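Local structure of WbmS, polysaccharide deacetylase involved in O-antigen biosynthesis (Bordetella bronchiseptica, 3HFT) at residues A[34-39]-A[159-164]; A[51-56]-A[67-72]; A[208-213]-A[233-238]. The protein probably removes acetyl groups from a polysaccharide as a zinc-dependent deacetylase serving O-antigen biosynthesis. All coordinates share one frame; numbering follows the deposited sequence. Where two conformers were deposited one is given.

Interaction 1 (A[34-39]-A[159-164]); sequences SWRGRI and VLQPWR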
loop_
_atom_site.group_PDB
_atom_site.type_symbol
_atom_site.label_atom_id
_atom_site.label_comp_id
_atom_site.label_asym_id
_atom_site.label_seq_id
_atom_site.Cartn_x
_atom_site.Cartn_y
_atom_site.Cartn_z
ATOM N N SER A 34 10.196 20.918 0.145
ATOM C CA SER A 34 11.102 19.895 0.655
ATOM C C SER A 34 11.116 18.611 -0.162
ATOM O O SER A 34 12.007 17.777 0.021
ATOM C CB SER A 34 10.766 19.569 2.112
ATOM O OG SER A 34 9.569 18.842 2.229
ATOM N N TRP A 35 10.141 18.431 -1.045
ATOM C CA TRP A 35 10.052 17.206 -1.849
ATOM C C TRP A 35 9.719 17.375 -3.316
ATOM O O TRP A 35 10.026 16.501 -4.118
ATOM C CB TRP A 35 8.989 16.266 -1.278
ATOM C CG TRP A 35 7.520 16.646 -1.574
ATOM C CD1 TRP A 35 6.812 16.486 -2.789
ATOM C CD2 TRP A 35 6.590 17.170 -0.653
ATOM N NE1 TRP A 35 5.523 16.907 -2.636
ATOM C CE2 TRP A 35 5.354 17.339 -1.340
ATOM C CE3 TRP A 35 6.663 17.502 0.689
ATOM C CZ2 TRP A 35 4.217 17.822 -0.716
ATOM C CZ3 TRP A 35 5.531 17.985 1.321
ATOM C CH2 TRP A 35 4.312 18.154 0.623
ATOM N N ARG A 36 9.041 18.450 -3.676
ATOM C CA ARG A 36 8.520 18.592 -5.021
ATOM C C ARG A 36 9.609 18.678 -6.036
ATOM O O ARG A 36 10.485 19.555 -5.971
ATOM C CB ARG A 36 7.621 19.811 -5.087
ATOM C CG ARG A 36 6.633 19.784 -6.185
ATOM C CD ARG A 36 5.723 20.988 -6.046
ATOM N NE ARG A 36 5.092 21.296 -7.316
ATOM C CZ ARG A 36 3.867 20.932 -7.662
ATOM N NH1 ARG A 36 3.099 20.232 -6.808
ATOM N NH2 ARG A 36 3.402 21.277 -8.863
ATOM N N GLY A 37 9.595 17.754 -6.975
ATOM C CA GLY A 37 10.642 17.691 -8.000
ATOM C C GLY A 37 11.987 17.136 -7.555
ATOM O O GLY A 37 12.928 17.084 -8.343
ATOM N N ARG A 38 12.090 16.701 -6.309
ATOM C CA ARG A 38 13.344 16.210 -5.787
ATOM C C ARG A 38 13.412 14.717 -5.951
ATOM O O ARG A 38 12.386 14.052 -6.154
ATOM C CB ARG A 38 13.504 16.603 -4.316
ATOM C CG ARG A 38 13.422 18.105 -4.106
ATOM C CD ARG A 38 13.676 18.465 -2.673
ATOM N NE ARG A 38 15.092 18.622 -2.394
ATOM C CZ ARG A 38 15.633 18.728 -1.172
ATOM N NH1 ARG A 38 14.874 18.680 -0.058
ATOM N NH2 ARG A 38 16.959 18.883 -1.065
ATOM N N ILE A 39 14.631 14.211 -5.853
ATOM C CA ILE A 39 14.922 12.800 -6.033
ATOM C C ILE A 39 15.419 12.234 -4.709
ATOM O O ILE A 39 16.289 12.825 -4.044
ATOM C CB ILE A 39 15.974 12.591 -7.119
ATOM C CG1 ILE A 39 15.475 13.178 -8.464
ATOM C CG2 ILE A 39 16.322 11.113 -7.210
ATOM C CD1 ILE A 39 16.550 13.299 -9.556
ATOM N N VAL A 159 0.562 11.602 -10.338
ATOM C CA VAL A 159 1.582 12.497 -9.772
ATOM C C VAL A 159 1.540 12.303 -8.286
ATOM O O VAL A 159 0.502 12.491 -7.626
ATOM C CB VAL A 159 1.345 13.948 -10.115
ATOM C CG1 VAL A 159 2.415 14.869 -9.481
ATOM C CG2 VAL A 159 1.327 14.127 -11.626
ATOM N N LEU A 160 2.697 11.957 -7.741
ATOM C CA LEU A 160 2.796 11.541 -6.343
ATOM C C LEU A 160 3.237 12.616 -5.404
ATOM O O LEU A 160 4.044 13.490 -5.786
ATOM C CB LEU A 160 3.770 10.420 -6.247
ATOM C CG LEU A 160 3.360 9.111 -6.923
ATOM C CD1 LEU A 160 4.509 8.132 -6.854
ATOM C CD2 LEU A 160 2.073 8.544 -6.262
ATOM N N GLN A 161 2.737 12.521 -4.170
ATOM C CA GLN A 161 3.025 13.446 -3.077
ATOM C C GLN A 161 2.988 12.610 -1.774
ATOM O O GLN A 161 2.144 11.709 -1.643
ATOM C CB GLN A 161 1.914 14.534 -2.998
ATOM C CG GLN A 161 1.468 15.175 -4.350
ATOM C CD GLN A 161 2.494 16.141 -4.910
ATOM O OE1 GLN A 161 3.406 16.527 -4.193
ATOM N NE2 GLN A 161 2.341 16.553 -6.186
ATOM N N PRO A 162 3.856 12.915 -0.789
ATOM C CA PRO A 162 3.746 12.201 0.478
ATOM C C PRO A 162 2.477 12.736 1.176
ATOM O O PRO A 162 1.974 13.795 0.807
ATOM C CB PRO A 162 5.011 12.646 1.237
ATOM C CG PRO A 162 5.217 14.049 0.732
ATOM C CD PRO A 162 4.859 13.981 -0.723
ATOM N N TRP A 163 1.960 12.006 2.155
ATOM C CA TRP A 163 0.776 12.420 2.878
ATOM C C TRP A 163 0.838 12.012 4.343
ATOM O O TRP A 163 1.625 11.154 4.726
ATOM C CB TRP A 163 -0.490 11.872 2.193
ATOM C CG TRP A 163 -0.719 10.425 2.238
ATOM C CD1 TRP A 163 -1.348 9.747 3.234
ATOM C CD2 TRP A 163 -0.371 9.437 1.243
ATOM N NE1 TRP A 163 -1.410 8.423 2.937
ATOM C CE2 TRP A 163 -0.831 8.200 1.717
ATOM C CE3 TRP A 163 0.288 9.487 0.017
ATOM C CZ2 TRP A 163 -0.660 7.024 1.017
ATOM C CZ3 TRP A 163 0.459 8.334 -0.691
ATOM C CH2 TRP A 163 -0.006 7.095 -0.189
ATOM N N ARG A 164 0.012 12.651 5.169
ATOM C CA ARG A 164 -0.050 12.324 6.578
ATOM C C ARG A 164 -0.844 11.045 6.806
ATOM O O ARG A 164 -1.979 10.930 6.337
ATOM C CB ARG A 164 -0.762 13.409 7.362
ATOM C CG ARG A 164 -0.051 14.713 7.367
ATOM C CD ARG A 164 -0.921 15.786 7.963
ATOM N NE ARG A 164 -0.625 17.089 7.356
ATOM C CZ ARG A 164 0.264 17.968 7.812
ATOM N NH1 ARG A 164 0.985 17.731 8.914
ATOM N NH2 ARG A 164 0.421 19.113 7.154
HETATM O O HOH W 1 3.145 19.613 -4.062
#
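The indole of W35 meets Q161 at its edge and P162 over one face, so two successive residues of 159-164 address the same ring from different sides. NE1 of W35 gives its hydrogen to OE1 of Q161 at 2.7 Å. The acceptor lies in the indole plane, and the donor stands almost in line with the amide carbonyl, the C=O...N angle being 170°. The two side chains cross at about a right angle, their flat groups inclined by 61°. A bend at chi2 of Q161 (-74°) swings its carboxamide back to the indole edge. P162 arrives from the direction opposite to W35 and lays CD 3.5 Å from the centroid of the five-membered ring, a CH-pi contact. CG of P162 extends the cover over the benzo ring, 3.7 Å from CE3 of W35.

The exposed R36 reaches across with its chain extended from CG to NE. Its guanidinium is nearly parallel to the Q161 amide, and water 1 connects them: it accepts from R36 NH1 at 2.8 Å and donates to Q161 OE1 at 3.1 Å. In the conformer described, one of two deposited, OE1 accepts from both W35 NE1 and water 1, while NE2 of Q161 bonds to the backbone of D200. W35 to R38 form a type II beta turn, closed by R38 N on W35 O, with G37 at its positive-phi corner. The arrangement joins this turn, leading into strand 39-44 of the parallel sheet, to the approach to strand 163-164, an edge of the small mixed sheet, through a proline-tryptophan CH-pi contact.

Interaction 2 (A[51-56]-A[67-72]); sequences FVLQDT and ATWFAT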
loop_
_atom_site.group_PDB
_atom_site.type_symbol
_atom_site.label_atom_id
_atom_site.label_comp_id
_atom_site.label_asym_id
_atom_site.label_seq_id
_atom_site.Cartn_x
_atom_site.Cartn_y
_atom_site.Cartn_z
ATOM N N PHE A 51 31.117 -6.839 0.446
ATOM C CA PHE A 51 31.815 -6.303 -0.734
ATOM C C PHE A 51 30.806 -5.704 -1.717
ATOM O O PHE A 51 31.075 -4.697 -2.379
ATOM C CB PHE A 51 32.726 -7.353 -1.413
ATOM C CG PHE A 51 31.993 -8.422 -2.177
ATOM C CD1 PHE A 51 31.550 -9.571 -1.537
ATOM C CD2 PHE A 51 31.839 -8.329 -3.556
ATOM C CE1 PHE A 51 30.890 -10.569 -2.235
ATOM C CE2 PHE A 51 31.201 -9.330 -4.271
ATOM C CZ PHE A 51 30.714 -10.449 -3.614
ATOM N N VAL A 52 29.625 -6.306 -1.776
ATOM C CA VAL A 52 28.537 -5.805 -2.613
ATOM C C VAL A 52 28.001 -4.479 -2.060
ATOM O O VAL A 52 27.830 -3.527 -2.807
ATOM C CB VAL A 52 27.415 -6.853 -2.742
ATOM C CG1 VAL A 52 26.149 -6.263 -3.430
ATOM C CG2 VAL A 52 27.932 -8.092 -3.484
ATOM N N LEU A 53 27.743 -4.413 -0.753
ATOM C CA LEU A 53 27.233 -3.172 -0.155
ATOM C C LEU A 53 28.288 -2.081 -0.287
ATOM O O LEU A 53 27.969 -0.948 -0.652
ATOM C CB LEU A 53 26.830 -3.395 1.317
ATOM C CG LEU A 53 26.382 -2.158 2.102
ATOM C CD1 LEU A 53 25.239 -1.425 1.402
ATOM C CD2 LEU A 53 25.971 -2.577 3.507
ATOM N N GLN A 54 29.556 -2.429 -0.055
ATOM C CA GLN A 54 30.625 -1.436 -0.181
ATOM C C GLN A 54 30.693 -0.814 -1.567
ATOM O O GLN A 54 30.949 0.374 -1.711
ATOM C CB GLN A 54 31.993 -2.009 0.157
ATOM C CG GLN A 54 33.077 -0.897 0.208
ATOM C CD GLN A 54 32.848 0.075 1.350
ATOM O OE1 GLN A 54 32.790 -0.347 2.495
ATOM N NE2 GLN A 54 32.700 1.366 1.050
ATOM N N ASP A 55 30.463 -1.611 -2.599
ATOM C CA ASP A 55 30.508 -1.110 -3.966
ATOM C C ASP A 55 29.414 -0.094 -4.202
ATOM O O ASP A 55 29.637 0.939 -4.849
ATOM C CB ASP A 55 30.357 -2.274 -4.952
ATOM C CG ASP A 55 30.067 -1.801 -6.387
ATOM O OD1 ASP A 55 31.011 -1.397 -7.077
ATOM O OD2 ASP A 55 28.903 -1.824 -6.813
ATOM N N THR A 56 28.215 -0.372 -3.679
ATOM C CA THR A 56 27.124 0.581 -3.818
ATOM C C THR A 56 27.424 1.864 -3.047
ATOM O O THR A 56 27.247 2.940 -3.581
ATOM C CB THR A 56 25.773 -0.008 -3.408
ATOM O OG1 THR A 56 25.489 -1.175 -4.186
ATOM C CG2 THR A 56 24.666 1.005 -3.687
ATOM N N ALA A 67 21.372 10.037 0.295
ATOM C CA ALA A 67 20.716 8.770 0.051
ATOM C C ALA A 67 20.215 8.191 1.375
ATOM O O ALA A 67 20.692 8.567 2.445
ATOM C CB ALA A 67 21.656 7.782 -0.694
ATOM N N THR A 68 19.219 7.318 1.295
ATOM C CA THR A 68 18.664 6.664 2.477
ATOM C C THR A 68 18.849 5.156 2.308
ATOM O O THR A 68 18.613 4.630 1.233
ATOM C CB THR A 68 17.201 6.997 2.628
ATOM O OG1 THR A 68 17.049 8.423 2.603
ATOM C CG2 THR A 68 16.654 6.421 3.928
ATOM N N TRP A 69 19.250 4.471 3.379
ATOM C CA TRP A 69 19.660 3.052 3.308
ATOM C C TRP A 69 18.837 2.279 4.294
ATOM O O TRP A 69 18.842 2.610 5.490
ATOM C CB TRP A 69 21.163 2.909 3.675
ATOM C CG TRP A 69 22.061 3.740 2.784
ATOM C CD1 TRP A 69 22.237 5.080 2.849
ATOM C CD2 TRP A 69 22.825 3.293 1.655
ATOM N NE1 TRP A 69 23.102 5.499 1.885
ATOM C CE2 TRP A 69 23.473 4.424 1.125
ATOM C CE3 TRP A 69 23.077 2.045 1.087
ATOM C CZ2 TRP A 69 24.297 4.360 0.003
ATOM C CZ3 TRP A 69 23.900 1.973 -0.035
ATOM C CH2 TRP A 69 24.518 3.130 -0.550
ATOM N N PHE A 70 18.134 1.255 3.829
ATOM C CA PHE A 70 17.301 0.464 4.737
ATOM C C PHE A 70 18.018 -0.832 5.129
ATOM O O PHE A 70 18.241 -1.700 4.295
ATOM C CB PHE A 70 15.925 0.229 4.131
ATOM C CG PHE A 70 15.134 1.478 3.958
ATOM C CD1 PHE A 70 14.578 2.134 5.059
ATOM C CD2 PHE A 70 14.888 1.990 2.700
ATOM C CE1 PHE A 70 13.843 3.263 4.880
ATOM C CE2 PHE A 70 14.137 3.124 2.547
ATOM C CZ PHE A 70 13.633 3.768 3.636
ATOM N N ALA A 71 18.403 -0.923 6.408
ATOM C CA ALA A 71 19.267 -2.020 6.880
ATOM C C ALA A 71 18.503 -3.294 7.203
ATOM O O ALA A 71 17.428 -3.265 7.841
ATOM C CB ALA A 71 20.064 -1.569 8.132
ATOM N N THR A 72 19.069 -4.412 6.772
ATOM C CA THR A 72 18.503 -5.728 7.007
ATOM C C THR A 72 19.204 -6.482 8.125
ATOM O O THR A 72 18.614 -7.326 8.780
ATOM C CB THR A 72 18.579 -6.607 5.731
ATOM O OG1 THR A 72 19.868 -6.464 5.102
ATOM C CG2 THR A 72 17.480 -6.228 4.738
#
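L53 and T56, one helical turn apart on helix 50-63, present methyl groups to the six-membered part of the W69 indole. The contacts across the segments are apolar. CD1 of L53 lies 3.9 Å from W69 CZ3, and CG2 of T56 comes within 3.8 Å of W69 CH2. Both methyls approach obliquely, neither squarely over the ring nor in its plane. In T56, CG2 lies anti to the backbone N, which turns the methyl rather than the hydroxyl to the ring; the T56 and W69 side chains run antiparallel, passing alongside each other. No hydrogen bond spans the segments.

Aromatic contacts continue from W69 itself, which stacks on F43 and meets the F87 ring with planes about 55° apart. The one charged pair noted here lies off the contact: D55, on the same helix, forms a salt bridge with R246.

The contact is buried within a beta-alpha-beta unit, where helix 50-63 connects the parallel strands 39-44 and 67-71. W69 points from strand 67-71 into the layer between sheet and helix. I81 and L77 of helix 77-83 touch W69 and L53 respectively, while P209 and V212 of helix 209-214 pack against T56.

Interaction 3 (A[208-213]-A[233-238]); sequences HPIHVY and VDLIRW. With EDO (1,2-ethanediol), chain D; EDO (1,2-ethanediol), chain F.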
loop_
_atom_site.group_PDB
_atom_site.type_symbol
_atom_site.label_atom_id
_atom_site.label_comp_id
_atom_site.label_asym_id
_atom_site.label_seq_id
_atom_site.Cartn_x
_atom_site.Cartn_y
_atom_site.Cartn_z
ATOM N N HIS A 208 18.715 -2.117 -5.103
ATOM C CA HIS A 208 19.358 -3.150 -4.287
ATOM C C HIS A 208 20.834 -3.235 -4.674
ATOM O O HIS A 208 21.161 -3.298 -5.854
ATOM C CB HIS A 208 18.701 -4.511 -4.502
ATOM C CG HIS A 208 17.249 -4.522 -4.157
ATOM N ND1 HIS A 208 16.272 -4.123 -5.053
ATOM C CD2 HIS A 208 16.612 -4.816 -3.004
ATOM C CE1 HIS A 208 15.090 -4.198 -4.460
ATOM N NE2 HIS A 208 15.268 -4.603 -3.212
ATOM N N PRO A 209 21.719 -3.229 -3.668
ATOM C CA PRO A 209 23.152 -3.383 -3.879
ATOM C C PRO A 209 23.508 -4.535 -4.812
ATOM O O PRO A 209 24.336 -4.339 -5.708
ATOM C CB PRO A 209 23.679 -3.591 -2.464
ATOM C CG PRO A 209 22.804 -2.715 -1.647
ATOM C CD PRO A 209 21.414 -2.902 -2.267
ATOM N N ILE A 210 22.842 -5.681 -4.647
ATOM C CA ILE A 210 23.099 -6.838 -5.504
ATOM C C ILE A 210 22.846 -6.493 -6.974
ATOM O O ILE A 210 23.629 -6.878 -7.844
ATOM C CB ILE A 210 22.316 -8.126 -5.065
ATOM C CG1 ILE A 210 22.912 -9.350 -5.781
ATOM C CG2 ILE A 210 20.746 -8.008 -5.290
ATOM C CD1 ILE A 210 24.464 -9.599 -5.508
ATOM N N HIS A 211 21.793 -5.755 -7.263
ATOM C CA HIS A 211 21.517 -5.434 -8.677
ATOM C C HIS A 211 22.423 -4.350 -9.198
ATOM O O HIS A 211 22.787 -4.343 -10.374
ATOM C CB HIS A 211 20.046 -5.095 -8.901
ATOM C CG HIS A 211 19.129 -6.225 -8.586
ATOM N ND1 HIS A 211 19.350 -7.497 -9.053
ATOM C CD2 HIS A 211 18.022 -6.292 -7.814
ATOM C CE1 HIS A 211 18.399 -8.297 -8.606
ATOM N NE2 HIS A 211 17.574 -7.586 -7.857
ATOM N N VAL A 212 22.811 -3.420 -8.333
ATOM C CA VAL A 212 23.791 -2.393 -8.747
ATOM C C VAL A 212 25.126 -3.099 -9.029
ATOM O O VAL A 212 25.787 -2.827 -10.010
ATOM C CB VAL A 212 23.925 -1.269 -7.674
ATOM C CG1 VAL A 212 25.033 -0.254 -8.027
ATOM C CG2 VAL A 212 22.545 -0.548 -7.494
ATOM N N TYR A 213 25.528 -4.015 -8.164
ATOM C CA TYR A 213 26.775 -4.744 -8.372
ATOM C C TYR A 213 26.806 -5.538 -9.681
ATOM O O TYR A 213 27.803 -5.521 -10.391
ATOM C CB TYR A 213 27.052 -5.687 -7.197
ATOM C CG TYR A 213 28.480 -6.164 -7.180
ATOM C CD1 TYR A 213 29.484 -5.417 -6.547
ATOM C CD2 TYR A 213 28.852 -7.325 -7.835
ATOM C CE1 TYR A 213 30.790 -5.836 -6.537
ATOM C CE2 TYR A 213 30.174 -7.722 -7.856
ATOM C CZ TYR A 213 31.127 -6.973 -7.196
ATOM O OH TYR A 213 32.426 -7.389 -7.183
ATOM N N VAL A 233 35.317 -13.090 -5.541
ATOM C CA VAL A 233 36.183 -13.369 -6.664
ATOM C C VAL A 233 35.381 -13.598 -7.929
ATOM O O VAL A 233 35.688 -13.052 -8.960
ATOM C CB VAL A 233 37.037 -14.633 -6.400
ATOM C CG1 VAL A 233 37.829 -15.042 -7.653
ATOM C CG2 VAL A 233 37.971 -14.414 -5.193
ATOM N N ASP A 234 34.329 -14.393 -7.854
ATOM C CA ASP A 234 33.582 -14.759 -9.041
ATOM C C ASP A 234 32.419 -13.821 -9.410
ATOM O O ASP A 234 32.018 -13.763 -10.572
ATOM C CB ASP A 234 32.974 -16.140 -8.852
ATOM C CG ASP A 234 33.984 -17.270 -8.984
ATOM O OD1 ASP A 234 35.223 -17.003 -9.070
ATOM O OD2 ASP A 234 33.489 -18.432 -8.983
ATOM N N LEU A 235 31.830 -13.134 -8.437
ATOM C CA LEU A 235 30.610 -12.379 -8.734
ATOM C C LEU A 235 30.793 -11.334 -9.815
ATOM O O LEU A 235 29.880 -11.108 -10.625
ATOM C CB LEU A 235 30.007 -11.755 -7.468
ATOM C CG LEU A 235 28.600 -11.141 -7.641
ATOM C CD1 LEU A 235 27.602 -12.167 -8.202
ATOM C CD2 LEU A 235 28.061 -10.478 -6.332
ATOM N N ILE A 236 31.953 -10.685 -9.836
ATOM C CA ILE A 236 32.208 -9.611 -10.795
ATOM C C ILE A 236 32.102 -10.124 -12.266
ATOM O O ILE A 236 31.762 -9.352 -13.187
ATOM C CB ILE A 236 33.625 -8.992 -10.545
ATOM C CG1 ILE A 236 33.873 -7.782 -11.454
ATOM C CG2 ILE A 236 34.727 -10.015 -10.726
ATOM C CD1 ILE A 236 32.881 -6.718 -11.270
ATOM N N ARG A 237 32.371 -11.420 -12.464
ATOM C CA ARG A 237 32.310 -12.040 -13.799
ATOM C C ARG A 237 30.859 -12.062 -14.334
ATOM O O ARG A 237 30.638 -12.136 -15.524
ATOM C CB ARG A 237 32.869 -13.453 -13.774
ATOM C CG ARG A 237 34.366 -13.535 -13.450
ATOM C CD ARG A 237 34.872 -14.898 -13.563
ATOM N NE ARG A 237 34.750 -15.404 -14.929
ATOM C CZ ARG A 237 34.804 -16.694 -15.236
ATOM N NH1 ARG A 237 35.067 -17.602 -14.309
ATOM N NH2 ARG A 237 34.629 -17.094 -16.477
ATOM N N TRP A 238 29.894 -11.997 -13.436
ATOM C CA TRP A 238 28.480 -11.968 -13.804
ATOM C C TRP A 238 27.915 -10.572 -14.052
ATOM O O TRP A 238 26.734 -10.445 -14.380
ATOM C CB TRP A 238 27.647 -12.630 -12.721
ATOM C CG TRP A 238 27.870 -14.071 -12.618
ATOM C CD1 TRP A 238 28.858 -14.704 -11.950
ATOM C CD2 TRP A 238 27.041 -15.073 -13.172
ATOM N NE1 TRP A 238 28.693 -16.059 -12.047
ATOM C CE2 TRP A 238 27.578 -16.310 -12.803
ATOM C CE3 TRP A 238 25.871 -15.038 -13.941
ATOM C CZ2 TRP A 238 27.005 -17.504 -13.192
ATOM C CZ3 TRP A 238 25.307 -16.208 -14.328
ATOM C CH2 TRP A 238 25.846 -17.423 -13.943
HETATM C C1 EDO D . 15.768 -9.255 -5.251
HETATM O O1 EDO D . 15.440 -8.690 -6.522
HETATM C C2 EDO D . 16.717 -8.319 -4.497
HETATM O O2 EDO D . 16.637 -8.536 -3.077
HETATM C C1 EDO F . 11.011 -4.748 -1.116
HETATM O O1 EDO F . 11.342 -6.082 -0.677
HETATM C C2 EDO F . 12.180 -4.228 -1.954
HETATM O O2 EDO F . 13.466 -4.522 -1.329
HETATM O O HOH W 2 33.348 -9.899 -7.378
#
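Y213 OH lies 2.7 Å from water 2, which accepts a weak hydrogen bond from I236 N at 2.9 Å. The backbone N of I236 sits at the edge of the tyrosine ring, close to its plane. The remaining contact is apolar. CD2 of L235 comes obliquely to the Y213 ring, 3.6 Å from Y213 CD2, while I210 CD1 touches the same leucine methyl at 3.8 Å. CG of Y213 is anti to its backbone N (chi1 -164°), which carries the ring out toward 233-238, where its OH lies 3.9 Å from I236 CB.

H208, at the N-cap position, and H211, on the first turn of the helix, each bind a 1,2-ethanediol, probably from the crystallisation liquor. NE2 of H208 donates to O2 of the chain F diol at 2.6 Å, and NE2 of H211 to O1 of the chain D diol at 2.7 Å, nearly straight. H208 also touches the zinc ligand D46, and its ND1 bonds to D179.

Helix 209-214 thus runs from the neighbourhood of the zinc site to a partly buried outer seam with the 3-10 segment 235-238. Helix 50-63 touches both segments, D55 packing on Y213 and V52 on L235, and Y222 of helix 219-224 packs on I210.

How the interactions relate
Interactions 2 and 3 are neighbours, their centres 13 Å apart, and meet directly: helix 50-63 lies against helix 209-214, with V52 CG1 3.4 Å from P209 C. The centre of interaction 1 is about 24 Å from that of interaction 2 and 32 Å from that of interaction 3. In sequence, interaction 2 falls between the two segments of interaction 1, and interaction 3 follows both. The parallel sheet links them: 34-39 leads into strand 39-44, 67-71 is its neighbour, and 208-213 follows strand 203-207. Interactions 2 and 3 lie on the same side of the chain's centre, W69 about 12 Å and I210 about 9 Å from the zinc ion; interaction 1 lies opposite.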